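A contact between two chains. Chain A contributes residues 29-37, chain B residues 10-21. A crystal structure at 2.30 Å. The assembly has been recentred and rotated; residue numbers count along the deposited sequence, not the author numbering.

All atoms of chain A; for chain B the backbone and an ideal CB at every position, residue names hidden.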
# COMPACT_ATOMS: atom_id res chain seq x y z
N LEU A 29 -2.22 -11.86 6.82
CA LEU A 29 -1.47 -11.58 5.61
C LEU A 29 -0.18 -10.85 5.95
O LEU A 29 0.89 -11.18 5.43
CB LEU A 29 -2.31 -10.75 4.63
CG LEU A 29 -1.58 -10.27 3.38
CD1 LEU A 29 -1.32 -11.43 2.46
CD2 LEU A 29 -2.41 -9.21 2.68
N PHE A 30 -0.25 -9.87 6.86
CA PHE A 30 0.94 -9.12 7.24
C PHE A 30 1.96 -10.03 7.92
O PHE A 30 3.15 -9.98 7.61
CB PHE A 30 0.58 -7.94 8.15
CG PHE A 30 -0.10 -6.82 7.44
CD1 PHE A 30 0.03 -6.64 6.08
CD2 PHE A 30 -0.90 -5.92 8.15
CE1 PHE A 30 -0.60 -5.57 5.42
CE2 PHE A 30 -1.52 -4.86 7.52
CZ PHE A 30 -1.38 -4.69 6.15
N LYS A 31 1.49 -10.87 8.85
CA LYS A 31 2.39 -11.83 9.48
C LYS A 31 3.05 -12.71 8.43
O LYS A 31 4.27 -12.91 8.44
CB LYS A 31 1.64 -12.70 10.50
CG LYS A 31 1.29 -12.00 11.80
CD LYS A 31 0.69 -12.97 12.80
CE LYS A 31 1.65 -14.10 13.08
NZ LYS A 31 1.34 -14.82 14.34
N LEU A 32 2.25 -13.23 7.48
CA LEU A 32 2.80 -14.13 6.47
C LEU A 32 3.79 -13.40 5.57
O LEU A 32 4.83 -13.97 5.20
CB LEU A 32 1.69 -14.76 5.64
CG LEU A 32 0.80 -15.78 6.37
CD1 LEU A 32 -0.45 -16.08 5.54
CD2 LEU A 32 1.60 -17.07 6.72
N LEU A 33 3.50 -12.14 5.21
CA LEU A 33 4.44 -11.39 4.38
C LEU A 33 5.77 -11.21 5.10
O LEU A 33 6.84 -11.39 4.51
CB LEU A 33 3.83 -10.04 3.99
CG LEU A 33 2.72 -10.09 2.93
CD1 LEU A 33 2.02 -8.73 2.80
CD2 LEU A 33 3.27 -10.53 1.59
N ILE A 34 5.71 -10.87 6.39
CA ILE A 34 6.93 -10.69 7.18
C ILE A 34 7.72 -11.99 7.23
O ILE A 34 8.93 -12.01 6.97
CB ILE A 34 6.59 -10.19 8.59
CG1 ILE A 34 6.06 -8.75 8.55
CG2 ILE A 34 7.82 -10.36 9.52
CD1 ILE A 34 5.55 -8.26 9.90
N LYS A 35 7.05 -13.09 7.57
CA LYS A 35 7.72 -14.38 7.69
C LYS A 35 8.32 -14.83 6.36
O LYS A 35 9.36 -15.49 6.33
CB LYS A 35 6.75 -15.45 8.21
CG LYS A 35 6.70 -15.58 9.73
CD LYS A 35 5.41 -16.25 10.19
CE LYS A 35 5.42 -16.47 11.69
NZ LYS A 35 6.61 -17.28 12.10
N ASP A 36 7.66 -14.46 5.25
CA ASP A 36 8.18 -14.78 3.91
C ASP A 36 9.57 -14.19 3.70
O ASP A 36 10.41 -14.79 3.03
CB ASP A 36 7.19 -14.26 2.86
CG ASP A 36 7.62 -14.56 1.43
OD1 ASP A 36 6.95 -15.38 0.78
OD2 ASP A 36 8.61 -13.96 0.96
N GLU A 37 9.81 -13.01 4.26
CA GLU A 37 11.04 -12.29 4.00
C GLU A 37 12.00 -12.39 5.18
O GLU A 37 12.80 -13.32 5.26
CB GLU A 37 10.72 -10.83 3.69
CG GLU A 37 11.73 -9.84 4.21
CD GLU A 37 11.39 -8.41 3.83
OE1 GLU A 37 10.93 -8.19 2.69
OE2 GLU A 37 11.57 -7.52 4.68
N UNK B 10 13.70 -0.84 2.72
CA UNK B 10 12.68 -1.02 3.74
C UNK B 10 12.38 -2.51 3.91
O UNK B 10 12.15 -3.22 2.93
CB UNK B 10 11.41 -0.25 3.38
N UNK B 11 12.39 -2.98 5.15
CA UNK B 11 11.90 -4.33 5.36
C UNK B 11 10.39 -4.37 5.12
O UNK B 11 9.71 -3.33 5.04
CB UNK B 11 12.24 -4.82 6.77
N UNK B 12 9.88 -5.58 4.99
CA UNK B 12 8.44 -5.75 4.81
C UNK B 12 7.68 -5.22 6.02
O UNK B 12 6.60 -4.63 5.89
CB UNK B 12 8.10 -7.22 4.57
N UNK B 13 8.26 -5.38 7.21
CA UNK B 13 7.66 -4.85 8.43
C UNK B 13 7.64 -3.33 8.43
O UNK B 13 6.67 -2.71 8.90
CB UNK B 13 8.42 -5.36 9.66
N UNK B 14 8.69 -2.70 7.91
CA UNK B 14 8.70 -1.24 7.75
C UNK B 14 7.66 -0.77 6.75
O UNK B 14 6.98 0.24 6.98
CB UNK B 14 10.09 -0.76 7.31
N UNK B 15 7.52 -1.49 5.64
CA UNK B 15 6.49 -1.16 4.66
C UNK B 15 5.10 -1.27 5.29
O UNK B 15 4.22 -0.44 5.02
CB UNK B 15 6.60 -2.08 3.44
N UNK B 16 4.90 -2.27 6.14
CA UNK B 16 3.58 -2.46 6.74
C UNK B 16 3.27 -1.32 7.71
O UNK B 16 2.15 -0.79 7.72
CB UNK B 16 3.50 -3.81 7.46
N UNK B 17 4.25 -0.89 8.51
CA UNK B 17 4.03 0.25 9.39
C UNK B 17 3.77 1.52 8.59
O UNK B 17 2.91 2.33 8.96
CB UNK B 17 5.23 0.45 10.32
N UNK B 18 4.50 1.70 7.48
CA UNK B 18 4.24 2.86 6.63
C UNK B 18 2.83 2.80 6.06
O UNK B 18 2.12 3.81 6.01
CB UNK B 18 5.27 2.94 5.50
N UNK B 19 2.39 1.61 5.63
CA UNK B 19 0.99 1.48 5.22
C UNK B 19 0.06 1.86 6.37
O UNK B 19 -0.89 2.63 6.18
CB UNK B 19 0.70 0.05 4.75
N UNK B 20 0.32 1.33 7.58
CA UNK B 20 -0.59 1.58 8.70
C UNK B 20 -0.64 3.06 9.06
O UNK B 20 -1.73 3.61 9.29
CB UNK B 20 -0.17 0.76 9.92
N UNK B 21 0.51 3.72 9.10
CA UNK B 21 0.54 5.16 9.35
C UNK B 21 -0.41 5.88 8.40
O UNK B 21 -1.18 6.76 8.81
CB UNK B 21 1.96 5.71 9.20

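Two helices meet here at 151° between their N-to-C directions, close to antiparallel, so the start of the chain B helix lies against the end of the chain A helix. Chain A offers, in order, a carboxylate at Glu A37, the aliphatic surface of Leu A33 and Ile A34, and the ring of Phe A30.

Position 10 has an extended backbone, and nothing of chain A lies within 5.5 Å of its ideal CB; chain A sets no rule, and the residue is Leu B10.

Position 11 precedes the helix with phi/psi of -69/166°, the usual place for Ser, Thr, Asp or Asn. Glu A37 OE2 lies 3.5 Å from the ideal CB, which argues against Asp and for something small and neutral. It is Ser B11, whose side chain makes no capping bond; its backbone N instead donates to the side chain of position 14.

Position 12 opens the helix, with its N-H free of any helical partner, and Glu A37 OE2 accepts from that N at 2.6 Å. This bond is made by the backbone, so many side chains are compatible with it, but proline, which lacks the N-H, is not, and an acid would sit badly so near the carboxylate. CA-to-CB points toward chain A, with Leu A33 O 4.4 Å and Ile A34 CA 4.5 Å from the ideal CB, so a long, flexible apolar chain such as Met or Leu suits. Met B12, with chi1 t, lays its CG 3.8 Å from Leu A33 CB and has more of its surface covered by chain A than any other residue of this chain B stretch.

Position 13 points sideways, its ideal CB 4.1 Å from Ile A34 CD1; Ala, Ser or Thr would be reasonable. Ser B13 CB lies 4.1 Å from Ile A34 CD1.

Positions 14 and 15 have no chain A atom near their CB, leaving the choice open. Glu B14 OE1 accepts from Ser B11 N at 2.7 Å, bracing the first turn; Lys B15 bonds elsewhere in the structure.

Position 16 faces chain A, with Phe A30 CD1 at 4.7 Å and Ile A34 CD1 at 5.5 Å from the ideal CB. Ile, Leu or Val could fill the space. Ile B16 CG2 sits over one face of the Phe A30 ring, 4.0 Å from its centroid, and CD1 reaches Ile A34 CG1 at 3.7 Å; the longer branch also touches the ring, with Ile B16 CG1 3.8 Å from Phe A30 CD1.

Positions 17 and 18 are out of reach, occupied by Ala B17 and Ile B18.

Positions 19 and 20 point toward chain A from farther off, which favours longer apolar chains. Leu B19 CD2 reaches Phe A30 CZ at 4.2 Å; Leu B20 CD2 comes within 4.4 Å of Phe A30 CE2. Position 21 has nothing of chain A within 5.5 Å of its ideal CB, so chain A sets no preference; the residue is Ile B21.

Chain B 10-21: LSMSEKIAILLI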
# COMPACT_ATOMS: atom_id res chain seq x y z
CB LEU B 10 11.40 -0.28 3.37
CG LEU B 10 11.40 1.24 3.43
CD1 LEU B 10 10.06 1.73 2.91
CD2 LEU B 10 11.66 1.74 4.85
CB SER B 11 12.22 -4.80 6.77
OG SER B 11 13.62 -4.89 6.93
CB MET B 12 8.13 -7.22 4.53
CG MET B 12 6.66 -7.53 4.36
SD MET B 12 5.87 -6.51 3.09
CE MET B 12 6.40 -7.33 1.59
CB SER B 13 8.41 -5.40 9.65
OG SER B 13 8.41 -4.50 10.75
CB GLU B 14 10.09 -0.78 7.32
CG GLU B 14 11.17 -1.29 8.26
CD GLU B 14 12.51 -0.70 7.97
OE1 GLU B 14 13.17 -1.15 7.01
OE2 GLU B 14 12.91 0.21 8.73
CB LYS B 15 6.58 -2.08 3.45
CG LYS B 15 7.92 -2.01 2.71
CD LYS B 15 7.76 -2.56 1.31
CE LYS B 15 9.05 -2.63 0.55
NZ LYS B 15 9.16 -3.99 -0.04
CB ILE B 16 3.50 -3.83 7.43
CG1 ILE B 16 3.36 -4.94 6.38
CG2 ILE B 16 2.36 -3.87 8.44
CD1 ILE B 16 3.76 -6.34 6.92
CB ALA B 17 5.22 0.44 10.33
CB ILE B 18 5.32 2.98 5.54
CG1 ILE B 18 6.58 3.63 6.12
CG2 ILE B 18 4.83 3.82 4.37
CD1 ILE B 18 7.86 3.21 5.42
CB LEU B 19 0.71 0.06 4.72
CG LEU B 19 -0.70 -0.30 4.22
CD1 LEU B 19 -0.58 -1.51 3.34
CD2 LEU B 19 -1.66 -0.62 5.36
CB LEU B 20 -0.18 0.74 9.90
CG LEU B 20 -0.48 -0.73 9.66
CD1 LEU B 20 0.12 -1.61 10.75
CD2 LEU B 20 -2.00 -0.96 9.54
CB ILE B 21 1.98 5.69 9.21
CG1 ILE B 21 2.90 5.20 10.34
CG2 ILE B 21 1.98 7.22 9.09
CD1 ILE B 21 4.41 5.40 10.05
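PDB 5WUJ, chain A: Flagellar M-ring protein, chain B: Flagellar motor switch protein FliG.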